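Local coordinates for protein ADP-ribose pyrophosphatase (Streptococcus suis, PDB 3O8S) that probably hydrolyses ADP-ribose or a related nucleoside diphosphate derivative at its pyrophosphate linkage, as a member of the NUDIX hydrolase family, at residues Q125-I130 and T146-L151. Numbering follows the deposited sequence.
Sequences QRVVAI and TKVFIL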
loop_
_atom_site.group_PDB
_atom_site.type_symbol
_atom_site.label_atom_id
_atom_site.label_comp_id
_atom_site.label_asym_id
_atom_site.label_seq_id
_atom_site.Cartn_x
_atom_site.Cartn_y
_atom_site.Cartn_z
ATOM N N GLN A 125 0.904 8.297 -9.509
ATOM C CA GLN A 125 1.257 7.388 -10.579
ATOM C C GLN A 125 1.583 5.968 -10.150
ATOM O O GLN A 125 1.154 5.024 -10.801
ATOM C CB GLN A 125 2.492 7.983 -11.296
ATOM C CG GLN A 125 2.740 7.450 -12.681
ATOM C CD GLN A 125 3.751 8.297 -13.408
ATOM O OE1 GLN A 125 3.398 9.168 -14.190
ATOM N NE2 GLN A 125 5.031 8.043 -13.188
ATOM N N ARG A 126 2.428 5.818 -9.140
ATOM C CA ARG A 126 2.961 4.531 -8.794
ATOM C C ARG A 126 3.196 4.443 -7.316
ATOM O O ARG A 126 3.615 5.421 -6.699
ATOM C CB ARG A 126 4.297 4.340 -9.602
ATOM C CG ARG A 126 5.348 3.349 -9.016
ATOM C CD ARG A 126 6.557 3.253 -9.940
ATOM N NE ARG A 126 6.190 2.491 -11.147
ATOM C CZ ARG A 126 6.969 2.300 -12.198
ATOM N NH1 ARG A 126 8.181 2.840 -12.240
ATOM N NH2 ARG A 126 6.552 1.558 -13.209
ATOM N N VAL A 127 2.959 3.247 -6.748
ATOM C CA VAL A 127 3.269 2.975 -5.351
ATOM C C VAL A 127 4.748 2.564 -5.323
ATOM O O VAL A 127 5.115 1.512 -5.847
ATOM C CB VAL A 127 2.349 1.923 -4.661
ATOM C CG1 VAL A 127 2.635 1.871 -3.151
ATOM C CG2 VAL A 127 0.875 2.241 -4.910
ATOM N N VAL A 128 5.592 3.418 -4.759
ATOM C CA VAL A 128 7.022 3.105 -4.643
ATOM C C VAL A 128 7.193 1.989 -3.590
ATOM O O VAL A 128 7.901 0.996 -3.798
ATOM C CB VAL A 128 7.875 4.364 -4.264
ATOM C CG1 VAL A 128 9.342 3.992 -4.060
ATOM C CG2 VAL A 128 7.726 5.505 -5.280
ATOM N N ALA A 129 6.592 2.226 -2.432
ATOM C CA ALA A 129 6.713 1.388 -1.239
ATOM C C ALA A 129 5.615 1.658 -0.236
ATOM O O ALA A 129 5.092 2.767 -0.202
ATOM C CB ALA A 129 8.054 1.659 -0.586
ATOM N N ILE A 130 5.253 0.623 0.554
ATOM C CA ILE A 130 4.334 0.621 1.707
ATOM C C ILE A 130 5.200 0.137 2.854
ATOM O O ILE A 130 5.495 -1.047 2.935
ATOM C CB ILE A 130 3.062 -0.234 1.506
ATOM C CG1 ILE A 130 2.383 0.074 0.191
ATOM C CG2 ILE A 130 2.092 -0.117 2.676
ATOM C CD1 ILE A 130 2.220 -1.120 -0.554
ATOM N N THR A 146 2.111 3.092 9.009
ATOM C CA THR A 146 2.357 2.457 7.726
ATOM C C THR A 146 2.534 3.638 6.765
ATOM O O THR A 146 1.668 4.526 6.701
ATOM C CB THR A 146 1.240 1.457 7.374
ATOM O OG1 THR A 146 1.429 0.264 8.142
ATOM C CG2 THR A 146 1.217 1.093 5.877
ATOM N N LYS A 147 3.685 3.695 6.083
ATOM C CA LYS A 147 3.995 4.809 5.193
ATOM C C LYS A 147 3.866 4.399 3.752
ATOM O O LYS A 147 4.539 3.456 3.328
ATOM C CB LYS A 147 5.411 5.331 5.448
ATOM C CG LYS A 147 5.648 5.888 6.835
ATOM C CD LYS A 147 7.120 6.173 6.968
ATOM C CE LYS A 147 7.427 7.612 7.254
ATOM N NZ LYS A 147 6.873 8.512 6.226
ATOM N N VAL A 148 3.050 5.121 2.983
ATOM C CA VAL A 148 2.882 4.833 1.544
ATOM C C VAL A 148 3.597 5.938 0.747
ATOM O O VAL A 148 3.223 7.104 0.844
ATOM C CB VAL A 148 1.386 4.711 1.139
ATOM C CG1 VAL A 148 1.242 4.270 -0.315
ATOM C CG2 VAL A 148 0.639 3.745 2.053
ATOM N N PHE A 149 4.657 5.572 0.013
ATOM C CA PHE A 149 5.400 6.472 -0.862
ATOM C C PHE A 149 4.803 6.346 -2.242
ATOM O O PHE A 149 4.768 5.247 -2.781
ATOM C CB PHE A 149 6.894 6.144 -0.849
ATOM C CG PHE A 149 7.574 6.530 0.444
ATOM C CD1 PHE A 149 7.550 5.675 1.545
ATOM C CD2 PHE A 149 8.216 7.763 0.573
ATOM C CE1 PHE A 149 8.170 6.032 2.732
ATOM C CE2 PHE A 149 8.846 8.117 1.762
ATOM C CZ PHE A 149 8.817 7.250 2.831
ATOM N N ILE A 150 4.284 7.455 -2.791
ATOM C CA ILE A 150 3.635 7.495 -4.089
ATOM C C ILE A 150 4.466 8.348 -5.055
ATOM O O ILE A 150 4.756 9.511 -4.764
ATOM C CB ILE A 150 2.165 8.035 -3.972
ATOM C CG1 ILE A 150 1.308 7.241 -2.907
ATOM C CG2 ILE A 150 1.457 8.157 -5.361
ATOM C CD1 ILE A 150 0.883 5.869 -3.319
ATOM N N LEU A 151 4.804 7.776 -6.224
ATOM C CA LEU A 151 5.488 8.535 -7.243
ATOM C C LEU A 151 4.413 9.317 -7.986
ATOM O O LEU A 151 3.388 8.746 -8.346
ATOM C CB LEU A 151 6.336 7.644 -8.154
ATOM C CG LEU A 151 6.896 8.287 -9.419
ATOM C CD1 LEU A 151 8.110 9.175 -9.090
ATOM C CD2 LEU A 151 7.262 7.222 -10.440
#
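R126 and L151 form a hydrogen-bonded antiparallel pair, and A129 and F149 form another. L151 N gives a fairly straight bond to R126 O (2.7 Å, 159° at the hydrogen). F149 N bonds A129 O at 2.8 Å. Two classic beta bulges interrupt the pairing. In the first, Q125 and R126 both face L151, and L151 O accepts from Q125 N (2.8 Å) and from R126 N (3.2 Å). In the second, V128 and A129 both face F149. Here V128 N bonds F149 O, with the donor tilted 26° from the carbonyl plane.

Apolar contacts line both faces. On one, V127 CG1 meets V148 CG1 at 4.0 Å and V127 CG2 meets I150 CD1. I130 CG2 touches T146 CG2 at 3.5 Å. On the other face, V128 CG2, anti to its own carbonyl carbon, sits beside the backbone N and meets L151 CB (3.8 Å). L151 lies side by side with Q125 and R126, pointing the same way; its CD2 meets Q125 NE2 (3.6 Å) and R126 CD.

The polar ends of R126 and K147 find partners beyond the two strands. R126 NH1 hydrogen-bonds S198 O; NH2 hydrogen-bonds E199 O and forms a salt bridge with E202 OE1 of the second subunit. K147 NZ hydrogen-bonds K183 O and forms a salt bridge with D72 OD2.

The second bulge shifts the register by one, while two bonds hold L151 O at the first. This pair of the mixed NUDIX sheet is thus packed between helix 106-118 with the second subunit and helix 186-197.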